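PDB 3U7I: FMN-dependent NADH-azoreductase 1 from Bacillus anthracis, which uses FMN and NADH to reduce azo compounds, cleaving the azo bond to the corresponding amines, and probably also reduces quinones. Local coordinates for the interface of chains A and B. Coordinates in Å, arbitrary orientation; residue numbers count along the deposited sequence, not the author numbering. Chains: chain A/B, FMN-dependent NADH-azoreductase 1.

The interface of chains A and B. Residues chain A 105-109, 163, 165; chain B 109, 114, 117-118, 121, 169, 173.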
loop_
_atom_site.group_PDB
_atom_site.type_symbol
_atom_site.label_atom_id
_atom_site.label_comp_id
_atom_site.label_asym_id
_atom_site.label_seq_id
_atom_site.Cartn_x
_atom_site.Cartn_y
_atom_site.Cartn_z
ATOM N N HIS A 105 8.056 -5.718 -3.253
ATOM C CA HIS A 105 9.019 -4.691 -2.848
ATOM C C HIS A 105 8.545 -4.181 -1.492
ATOM O O HIS A 105 7.449 -3.615 -1.389
ATOM C CB HIS A 105 9.021 -3.475 -3.801
ATOM C CG HIS A 105 9.377 -3.778 -5.231
ATOM N ND1 HIS A 105 8.885 -3.033 -6.287
ATOM C CD2 HIS A 105 10.198 -4.707 -5.780
ATOM C CE1 HIS A 105 9.374 -3.500 -7.422
ATOM N NE2 HIS A 105 10.172 -4.517 -7.144
ATOM N N ASN A 106 9.351 -4.371 -0.457
ATOM C CA ASN A 106 9.034 -3.816 0.856
ATOM C C ASN A 106 7.729 -4.310 1.494
ATOM O O ASN A 106 6.980 -3.523 2.073
ATOM C CB ASN A 106 9.076 -2.278 0.805
ATOM C CG ASN A 106 10.468 -1.752 0.506
ATOM O OD1 ASN A 106 11.465 -2.298 0.990
ATOM N ND2 ASN A 106 10.549 -0.701 -0.313
ATOM N N PHE A 107 7.472 -5.610 1.370
ATOM C CA PHE A 107 6.454 -6.324 2.165
ATOM C C PHE A 107 4.995 -5.853 2.043
ATOM O O PHE A 107 4.226 -5.995 2.984
ATOM C CB PHE A 107 6.881 -6.376 3.632
ATOM C CG PHE A 107 8.289 -6.866 3.819
ATOM C CD1 PHE A 107 8.592 -8.210 3.668
ATOM C CD2 PHE A 107 9.316 -5.974 4.117
ATOM C CE1 PHE A 107 9.887 -8.666 3.824
ATOM C CE2 PHE A 107 10.623 -6.423 4.273
ATOM C CZ PHE A 107 10.909 -7.770 4.130
ATOM N N ASN A 108 4.621 -5.315 0.882
ATOM C CA ASN A 108 3.258 -4.842 0.658
ATOM C C ASN A 108 3.018 -4.746 -0.843
ATOM O O ASN A 108 3.957 -4.899 -1.631
ATOM C CB ASN A 108 3.044 -3.475 1.340
ATOM C CG ASN A 108 1.589 -3.222 1.747
ATOM O OD1 ASN A 108 0.652 -3.838 1.221
ATOM N ND2 ASN A 108 1.395 -2.295 2.684
ATOM N N ILE A 109 1.769 -4.514 -1.244
ATOM C CA ILE A 109 1.452 -4.336 -2.657
ATOM C C ILE A 109 2.169 -3.110 -3.239
ATOM O O ILE A 109 2.463 -2.154 -2.521
ATOM C CB ILE A 109 -0.075 -4.215 -2.893
ATOM C CG1 ILE A 109 -0.654 -3.043 -2.085
ATOM C CG2 ILE A 109 -0.781 -5.527 -2.549
ATOM C CD1 ILE A 109 -2.106 -2.738 -2.403
ATOM N N VAL A 163 4.997 -10.888 7.827
ATOM C CA VAL A 163 5.011 -9.578 7.152
ATOM C C VAL A 163 4.650 -9.640 5.663
ATOM O O VAL A 163 4.916 -8.704 4.914
ATOM C CB VAL A 163 6.367 -8.861 7.302
ATOM C CG1 VAL A 163 6.655 -8.554 8.778
ATOM C CG2 VAL A 163 7.486 -9.691 6.667
ATOM N N TYR A 165 2.348 -8.787 3.766
ATOM C CA TYR A 165 1.111 -8.002 3.717
ATOM C C TYR A 165 0.503 -7.838 2.342
ATOM O O TYR A 165 -0.680 -7.498 2.230
ATOM C CB TYR A 165 1.289 -6.652 4.391
ATOM C CG TYR A 165 1.554 -6.808 5.864
ATOM C CD1 TYR A 165 0.568 -7.269 6.726
ATOM C CD2 TYR A 165 2.803 -6.521 6.390
ATOM C CE1 TYR A 165 0.819 -7.429 8.084
ATOM C CE2 TYR A 165 3.063 -6.672 7.735
ATOM C CZ TYR A 165 2.069 -7.121 8.578
ATOM O OH TYR A 165 2.354 -7.255 9.912
ATOM N N ILE B 109 -2.202 1.483 3.712
ATOM C CA ILE B 109 -1.592 2.801 3.652
ATOM C C ILE B 109 -1.871 3.449 2.289
ATOM O O ILE B 109 -2.003 2.746 1.278
ATOM C CB ILE B 109 -0.071 2.732 3.911
ATOM C CG1 ILE B 109 0.635 1.911 2.813
ATOM C CG2 ILE B 109 0.195 2.148 5.301
ATOM C CD1 ILE B 109 2.153 1.920 2.908
ATOM N N LYS B 114 3.246 4.226 0.532
ATOM C CA LYS B 114 4.038 3.114 0.003
ATOM C C LYS B 114 5.263 3.636 -0.752
ATOM O O LYS B 114 6.370 3.144 -0.537
ATOM C CB LYS B 114 3.202 2.196 -0.898
ATOM C CG LYS B 114 3.976 0.979 -1.419
ATOM C CD LYS B 114 4.776 0.303 -0.296
ATOM C CE LYS B 114 5.299 -1.099 -0.679
ATOM N NZ LYS B 114 6.113 -1.140 -1.924
HETATM N N MSE B 117 7.723 4.692 1.749
HETATM C CA MSE B 117 8.413 3.541 2.326
HETATM C C MSE B 117 9.502 3.080 1.367
HETATM O O MSE B 117 10.577 2.672 1.797
HETATM C CB MSE B 117 7.450 2.380 2.630
HETATM C CG MSE B 117 6.331 2.702 3.635
HETATM SE SE MSE B 117 6.996 3.324 5.349
HETATM C CE MSE B 117 8.116 1.775 5.793
ATOM N N ASP B 118 9.226 3.162 0.068
ATOM C CA ASP B 118 10.186 2.721 -0.951
ATOM C C ASP B 118 11.435 3.625 -1.024
ATOM O O ASP B 118 12.488 3.214 -1.535
ATOM C CB ASP B 118 9.518 2.591 -2.334
ATOM C CG ASP B 118 8.503 1.458 -2.401
ATOM O OD1 ASP B 118 8.559 0.530 -1.550
ATOM O OD2 ASP B 118 7.636 1.499 -3.310
HETATM N N MSE B 121 13.276 2.665 3.023
HETATM C CA MSE B 121 13.772 1.311 3.317
HETATM C C MSE B 121 14.862 0.928 2.327
HETATM O O MSE B 121 14.576 0.383 1.250
HETATM C CB MSE B 121 12.646 0.276 3.322
HETATM C CG MSE B 121 11.709 0.418 4.506
HETATM SE SE MSE B 121 10.320 -0.897 4.452
HETATM C CE MSE B 121 11.427 -2.496 4.647
ATOM N N TYR B 169 1.000 -2.995 8.916
ATOM C CA TYR B 169 2.179 -2.789 8.091
ATOM C C TYR B 169 3.119 -1.757 8.703
ATOM O O TYR B 169 4.310 -2.025 8.876
ATOM C CB TYR B 169 1.769 -2.365 6.688
ATOM C CG TYR B 169 2.920 -2.059 5.770
ATOM C CD1 TYR B 169 3.666 -3.081 5.201
ATOM C CD2 TYR B 169 3.260 -0.750 5.466
ATOM C CE1 TYR B 169 4.717 -2.809 4.351
ATOM C CE2 TYR B 169 4.313 -0.464 4.618
ATOM C CZ TYR B 169 5.041 -1.494 4.059
ATOM O OH TYR B 169 6.088 -1.221 3.199
HETATM N N MSE B 173 6.945 -2.643 9.855
HETATM C CA MSE B 173 8.087 -2.098 9.127
HETATM C C MSE B 173 8.968 -1.287 10.063
HETATM O O MSE B 173 10.194 -1.436 10.073
HETATM C CB MSE B 173 7.634 -1.230 7.960
HETATM C CG MSE B 173 6.936 -2.017 6.855
HETATM SE SE MSE B 173 8.003 -3.485 6.131
HETATM C CE MSE B 173 7.176 -4.976 7.058
HETATM O O HOH W 1 13.203 0.607 -1.235
#
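In the homodimer of this flavodoxin-like azoreductase, the loop A:His105-A:Ile109, just after strand 97-103, lies against helices 111-120 and 165-177 of chain B; the two-fold axis repeats the contact with the chains exchanged. The tightly packed part centres on the B:Tyr169 ring. CG anti to the backbone N (chi1 177°) carries the ring to the loop of chain A, where its phenol OH donates to the carbonyl O of A:Asn106 at 2.7 Å, in the carbonyl plane. The side-chain amide of A:Asn108 crosses one face obliquely, its ND2 3.4 Å above the plane and over the ring centre, while CG of B:Met173 covers the opposite face nearer the rim. A:Tyr165 CD2 and B:Met117 CG meet the ring at its edge, which probably restricts its rotation. The amide of A:Asn108 is itself steadied by its OD1, which accepts from the backbone N of A:Ile109. Selenomethionine B:Met173, bent at chi2 and chi3, crosses A:Phe107 obliquely, its selenium 3.5 Å from CD2 of A:Phe107, and its methyl CE touches CB of the same residue.

On the polar flank, A:Asn106, whose backbone has positive phi, reaches over to B:Asp118. Its ND2 donates almost straight to OD1 at 2.6 Å (167° at H), using the anti lone pair of the carboxylate. B:Lys114 NZ takes the syn lone pair of that oxygen in a salt bridge within chain B, and also donates to the carbonyl O of A:His105 at 2.9 Å from above the carbonyl plane. The lysine probably helps keep the aspartate ionised. On this flank a water takes the place of a direct contact: ND2 of A:Asn106 meets it at 3.1 Å, and it is also bonded to the backbone O atoms of B:Asp118 and B:Met121. A:Asn106 OD1 and CE of selenomethionine B:Met121 pack at an ordinary van der Waals distance of 3.7 Å, the two side chains tip to tip.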